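Local coordinates for protein oxalate--CoA ligase (Arabidopsis thaliana, PDB 5IE0) that belongs to the ANL superfamily of AMP-binding enzymes, with a large N-terminal part and a smaller C-terminal domain, at residues A[258-263]-A[287-292]; A[211-216]-A[495-500]. One frame throughout, in Å; residues are numbered along the deposited sequence. Where two conformers were deposited one is given.

In the fold
Both interactions meet round one meso-tartaric acid near the middle of the chain, their centres about 10 Å apart. Along the chain, 211-216 comes first, then 258-263 and 287-292, and last 495-500, so interaction 1 is nested within the loop closed by interaction 2. Interaction 1 joins the ends of neighbouring parallel strands, 256-259 and 284-287, of a five-stranded mixed sheet. Interaction 2 brings a loop of the C-terminal family region against the turn before helix 215-227. The two also touch directly: T258 OG1 probably bonds to H216 NE2, and T262 OG1 to G499 O. The ligand pocket is therefore built from both family regions of this AMP-binding enzyme.

Interaction 1 (A[258-263]-A[287-292]); sequences TAVPTI and SCSASL. With SRT (S,R meso-tartaric acid), chain C.
The contact lies at the C-terminal ends of two adjacent parallel strands, 256-259 and 284-287, on the wall of the pocket that holds meso-tartaric acid. A259 pairs with S287. C288 N donates to A259 O at 3.2 Å, with an N-H...O angle of 144°. The same oxygen takes a CA-H...O contact from S287 CA at 3.3 Å. A second such contact runs from V260 CA to C288 O at 3.4 Å.

Past the strand ends, P261 fits its ring against the loop after strand 284-287. Its CG sits 3.1 Å from A290 O, and its CB lies 3.8 Å from L292 CD1. S287 OG, anti to its backbone N (chi1 -176°), reaches the CG and CD side of this ring. V260 CG1 packs 3.6 Å from S289 CB.

S289 OG donates to meso-tartaric acid O41 at 2.6 Å. It is also hydrogen-bonded to H216 ND1. The hydroxyl is thus held between a ligand partner and a protein partner, which should limit its rotation and tie the strand ends to the pocket.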
loop_
_atom_site.group_PDB
_atom_site.type_symbol
_atom_site.label_atom_id
_atom_site.label_comp_id
_atom_site.label_asym_id
_atom_site.label_seq_id
_atom_site.Cartn_x
_atom_site.Cartn_y
_atom_site.Cartn_z
ATOM N N THR A 258 -9.738 -1.218 -3.056
ATOM C CA THR A 258 -8.759 -0.196 -2.730
ATOM C C THR A 258 -7.592 -0.304 -3.706
ATOM O O THR A 258 -7.203 -1.403 -4.109
ATOM C CB THR A 258 -8.264 -0.319 -1.265
ATOM O OG1 THR A 258 -7.444 0.804 -0.932
ATOM C CG2 THR A 258 -7.481 -1.612 -1.044
ATOM N N ALA A 259 -7.059 0.842 -4.111
ATOM C CA ALA A 259 -5.942 0.861 -5.041
ATOM C C ALA A 259 -5.184 2.178 -4.961
ATOM O O ALA A 259 -5.587 3.097 -4.249
ATOM C CB ALA A 259 -6.433 0.613 -6.465
ATOM N N VAL A 260 -4.069 2.251 -5.681
ATOM C CA VAL A 260 -3.305 3.483 -5.787
ATOM C C VAL A 260 -3.803 4.257 -7.008
ATOM O O VAL A 260 -4.387 3.670 -7.910
ATOM C CB VAL A 260 -1.788 3.197 -5.892
ATOM C CG1 VAL A 260 -1.314 2.434 -4.667
ATOM C CG2 VAL A 260 -1.479 2.411 -7.152
ATOM N N PRO A 261 -3.604 5.584 -7.026
ATOM C CA PRO A 261 -4.082 6.414 -8.139
ATOM C C PRO A 261 -3.720 5.916 -9.543
ATOM O O PRO A 261 -4.548 6.047 -10.435
ATOM C CB PRO A 261 -3.425 7.762 -7.855
ATOM C CG PRO A 261 -3.416 7.823 -6.361
ATOM C CD PRO A 261 -3.120 6.410 -5.903
ATOM N N THR A 262 -2.525 5.369 -9.753
ATOM C CA THR A 262 -2.151 4.934 -11.098
ATOM C C THR A 262 -3.008 3.741 -11.544
ATOM O O THR A 262 -3.393 3.631 -12.717
ATOM C CB THR A 262 -0.654 4.569 -11.187
ATOM O OG1 THR A 262 -0.322 3.616 -10.171
ATOM C CG2 THR A 262 0.204 5.816 -11.008
ATOM N N ILE A 263 -3.337 2.872 -10.592
ATOM C CA ILE A 263 -4.206 1.732 -10.865
ATOM C C ILE A 263 -5.623 2.216 -11.176
ATOM O O ILE A 263 -6.260 1.736 -12.119
ATOM C CB ILE A 263 -4.235 0.740 -9.683
ATOM C CG1 ILE A 263 -2.858 0.108 -9.471
ATOM C CG2 ILE A 263 -5.274 -0.349 -9.916
ATOM C CD1 ILE A 263 -2.348 -0.694 -10.651
ATOM N N SER A 287 -8.812 5.086 -2.293
ATOM C CA SER A 287 -7.515 5.394 -2.889
ATOM C C SER A 287 -6.504 5.734 -1.797
ATOM O O SER A 287 -6.858 6.345 -0.790
ATOM C CB SER A 287 -7.634 6.546 -3.889
ATOM O OG SER A 287 -6.397 6.780 -4.541
ATOM N N CYS A 288 -5.252 5.323 -1.989
ATOM C CA CYS A 288 -4.211 5.543 -0.985
ATOM C C CYS A 288 -2.813 5.388 -1.593
ATOM O O CYS A 288 -2.686 4.989 -2.755
ATOM C CB CYS A 288 -4.391 4.568 0.188
ATOM S SG CYS A 288 -3.485 4.994 1.706
ATOM N N SER A 289 -1.793 5.713 -0.790
ATOM C CA SER A 289 -0.354 5.547 -1.089
ATOM C C SER A 289 0.260 6.721 -1.860
ATOM O O SER A 289 1.454 6.979 -1.741
ATOM C CB SER A 289 -0.077 4.247 -1.856
ATOM O OG SER A 289 -0.502 3.106 -1.127
ATOM N N ALA A 290 -0.543 7.413 -2.659
ATOM C CA ALA A 290 -0.088 8.617 -3.350
ATOM C C ALA A 290 -1.273 9.548 -3.557
ATOM O O ALA A 290 -2.409 9.090 -3.661
ATOM C CB ALA A 290 0.573 8.273 -4.682
ATOM N N SER A 291 -1.002 10.848 -3.607
ATOM C CA SER A 291 -2.049 11.861 -3.730
ATOM C C SER A 291 -3.028 11.567 -4.864
ATOM O O SER A 291 -2.620 11.292 -5.992
ATOM C CB SER A 291 -1.425 13.241 -3.942
ATOM O OG SER A 291 -2.424 14.211 -4.201
ATOM N N LEU A 292 -4.319 11.622 -4.547
ATOM C CA LEU A 292 -5.327 11.450 -5.587
ATOM C C LEU A 292 -5.851 12.805 -6.044
ATOM O O LEU A 292 -6.507 13.511 -5.273
ATOM C CB LEU A 292 -6.492 10.599 -5.080
ATOM C CG LEU A 292 -7.522 10.187 -6.133
ATOM C CD1 LEU A 292 -6.871 9.272 -7.156
ATOM C CD2 LEU A 292 -8.716 9.495 -5.485
HETATM O O1 SRT C . 4.790 1.754 0.798
HETATM O O11 SRT C . 4.222 0.392 -0.812
HETATM C C1 SRT C . 3.904 1.143 0.141
HETATM C C2 SRT C . 2.438 1.315 0.465
HETATM O O2 SRT C . 1.924 0.193 1.130
HETATM C C3 SRT C . 2.243 2.588 1.242
HETATM O O3 SRT C . 2.223 3.600 0.273
HETATM C C4 SRT C . 0.921 2.574 1.975
HETATM O O4 SRT C . 0.868 2.194 3.170
HETATM O O41 SRT C . -0.130 2.947 1.397
#

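Interaction 2 (A[211-216]-A[495-500]); sequences PLFHVH and KTASGK. With SRT (S,R meso-tartaric acid), chain C.
H214 and S498 meet where the imidazole ring comes up to the serine CB. H214 CD2 lies 3.6 Å from S498 CB, and the approach is oblique to the ring. The H214 side chain has CG anti to its carbonyl carbon (chi1 -68°), which turns the ring toward loop 495-500. Meso-tartaric acid O11 sits over one face of this ring, 3.2 Å from H214 CG. At the ring's outer end H214 NE2 is 2.9 Å from a water. S498 N donates weakly to the same water, which thus bridges the two segments.

P211 and F213 meet the neighbouring A497. P211 CG sits 3.5 Å from A497 O. The methyl of A497 touches the edge of the F213 ring near its plane, with CB 4.0 Å from CZ. P211 CB lies over one face of the same phenyl, offset toward the rim. F213 CD1 in turn lies above a face of H214, also near the rim.

The loop 495-500 holds its own shape. A type I turn spans T496 to G499. T496 OG1 is hydrogen-bonded to S498 OG and accepts from K500 N. K500 is extended beyond CG, and NZ donates to ligand O3 at 3.1 Å and weakly to O1. From the other segment, H216 N donates to ligand O2 at 2.9 Å. The ligand is therefore gripped by both segments.

A second type I turn, P211 to H214, leads into helix 215-227, with H214 as its N-cap residue. The H216 ring stacks on H319 of strand 319-323. Facing the turn, the loop 495-500 runs between strand 486-489 and the C-terminal helix 503-511.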
loop_
_atom_site.group_PDB
_atom_site.type_symbol
_atom_site.label_atom_id
_atom_site.label_comp_id
_atom_site.label_asym_id
_atom_site.label_seq_id
_atom_site.Cartn_x
_atom_site.Cartn_y
_atom_site.Cartn_z
ATOM N N PRO A 211 0.101 -5.401 -5.089
ATOM C CA PRO A 211 1.034 -6.415 -4.580
ATOM C C PRO A 211 0.895 -6.623 -3.074
ATOM O O PRO A 211 0.824 -5.652 -2.322
ATOM C CB PRO A 211 2.412 -5.842 -4.936
ATOM C CG PRO A 211 2.183 -4.388 -5.195
ATOM C CD PRO A 211 0.804 -4.295 -5.763
ATOM N N LEU A 212 0.851 -7.878 -2.641
ATOM C CA LEU A 212 0.659 -8.174 -1.225
ATOM C C LEU A 212 1.964 -8.125 -0.425
ATOM O O LEU A 212 1.982 -8.469 0.759
ATOM C CB LEU A 212 -0.012 -9.538 -1.058
ATOM C CG LEU A 212 -1.473 -9.608 -1.514
ATOM C CD1 LEU A 212 -1.967 -11.050 -1.525
ATOM C CD2 LEU A 212 -2.356 -8.738 -0.624
ATOM N N PHE A 213 3.051 -7.685 -1.054
ATOM C CA PHE A 213 4.298 -7.504 -0.315
ATOM C C PHE A 213 4.527 -6.037 0.083
ATOM O O PHE A 213 5.611 -5.669 0.534
ATOM C CB PHE A 213 5.495 -8.059 -1.105
ATOM C CG PHE A 213 5.622 -7.533 -2.511
ATOM C CD1 PHE A 213 6.280 -6.341 -2.766
ATOM C CD2 PHE A 213 5.126 -8.259 -3.582
ATOM C CE1 PHE A 213 6.413 -5.866 -4.059
ATOM C CE2 PHE A 213 5.260 -7.794 -4.880
ATOM C CZ PHE A 213 5.903 -6.595 -5.119
ATOM N N HIS A 214 3.494 -5.213 -0.084
ATOM C CA HIS A 214 3.458 -3.866 0.488
ATOM C C HIS A 214 2.219 -3.757 1.382
ATOM O O HIS A 214 1.281 -4.529 1.219
ATOM C CB HIS A 214 3.444 -2.798 -0.607
ATOM C CG HIS A 214 4.726 -2.708 -1.377
ATOM N ND1 HIS A 214 5.935 -2.435 -0.776
ATOM C CD2 HIS A 214 4.986 -2.848 -2.699
ATOM C CE1 HIS A 214 6.886 -2.414 -1.693
ATOM N NE2 HIS A 214 6.337 -2.661 -2.868
ATOM N N VAL A 215 2.212 -2.822 2.330
ATOM C CA VAL A 215 1.154 -2.809 3.342
ATOM C C VAL A 215 -0.217 -2.350 2.834
ATOM O O VAL A 215 -1.227 -2.652 3.460
ATOM C CB VAL A 215 1.533 -1.933 4.567
ATOM C CG1 VAL A 215 2.635 -2.593 5.368
ATOM C CG2 VAL A 215 1.954 -0.545 4.137
ATOM N N HIS A 216 -0.274 -1.629 1.717
ATOM C CA HIS A 216 -1.582 -1.206 1.204
ATOM C C HIS A 216 -2.434 -2.429 0.855
ATOM O O HIS A 216 -3.517 -2.614 1.403
ATOM C CB HIS A 216 -1.430 -0.283 -0.011
ATOM C CG HIS A 216 -2.724 0.287 -0.510
ATOM N ND1 HIS A 216 -2.778 1.369 -1.363
ATOM C CD2 HIS A 216 -4.010 -0.080 -0.292
ATOM C CE1 HIS A 216 -4.038 1.644 -1.647
ATOM N NE2 HIS A 216 -4.807 0.775 -1.012
ATOM N N LYS A 495 7.038 3.314 -13.208
ATOM C CA LYS A 495 6.376 3.161 -11.920
ATOM C C LYS A 495 6.983 2.021 -11.116
ATOM O O LYS A 495 7.483 1.046 -11.677
ATOM C CB LYS A 495 4.876 2.922 -12.110
ATOM C CG LYS A 495 4.139 4.107 -12.702
ATOM C CD LYS A 495 2.751 3.720 -13.175
ATOM C CE LYS A 495 2.106 4.857 -13.954
ATOM N NZ LYS A 495 2.890 5.220 -15.169
ATOM N N THR A 496 6.930 2.147 -9.796
ATOM C CA THR A 496 7.356 1.074 -8.912
ATOM C C THR A 496 6.355 -0.076 -8.987
ATOM O O THR A 496 5.311 0.043 -9.630
ATOM C CB THR A 496 7.483 1.560 -7.457
ATOM O OG1 THR A 496 6.206 2.014 -6.991
ATOM C CG2 THR A 496 8.484 2.705 -7.362
ATOM N N ALA A 497 6.678 -1.193 -8.342
ATOM C CA ALA A 497 5.777 -2.341 -8.316
ATOM C C ALA A 497 4.474 -1.995 -7.597
ATOM O O ALA A 497 3.412 -2.530 -7.921
ATOM C CB ALA A 497 6.451 -3.533 -7.653
ATOM N N SER A 498 4.568 -1.094 -6.624
ATOM C CA SER A 498 3.409 -0.656 -5.853
ATOM C C SER A 498 2.536 0.317 -6.642
ATOM O O SER A 498 1.386 0.569 -6.277
ATOM C CB SER A 498 3.857 -0.009 -4.541
ATOM O OG SER A 498 4.843 0.979 -4.772
ATOM N N GLY A 499 3.093 0.874 -7.714
ATOM C CA GLY A 499 2.343 1.744 -8.603
ATOM C C GLY A 499 2.604 3.223 -8.396
ATOM O O GLY A 499 1.742 4.054 -8.684
ATOM N N LYS A 500 3.794 3.556 -7.906
ATOM C CA LYS A 500 4.162 4.949 -7.663
ATOM C C LYS A 500 5.120 5.493 -8.717
ATOM O O LYS A 500 6.009 4.783 -9.185
ATOM C CB LYS A 500 4.804 5.095 -6.284
ATOM C CG LYS A 500 3.975 4.550 -5.141
ATOM C CD LYS A 500 4.723 4.693 -3.826
ATOM C CE LYS A 500 4.016 3.963 -2.697
ATOM N NZ LYS A 500 4.799 4.040 -1.435
HETATM O O1 SRT C . 4.790 1.754 0.798
HETATM O O11 SRT C . 4.222 0.392 -0.812
HETATM C C1 SRT C . 3.904 1.143 0.141
HETATM C C2 SRT C . 2.438 1.315 0.465
HETATM O O2 SRT C . 1.924 0.193 1.130
HETATM C C3 SRT C . 2.243 2.588 1.242
HETATM O O3 SRT C . 2.223 3.600 0.273
HETATM C C4 SRT C . 0.921 2.574 1.975
HETATM O O4 SRT C . 0.868 2.194 3.170
HETATM O O41 SRT C . -0.130 2.947 1.397
HETATM O O HOH W 1 7.497 -1.509 -5.208
#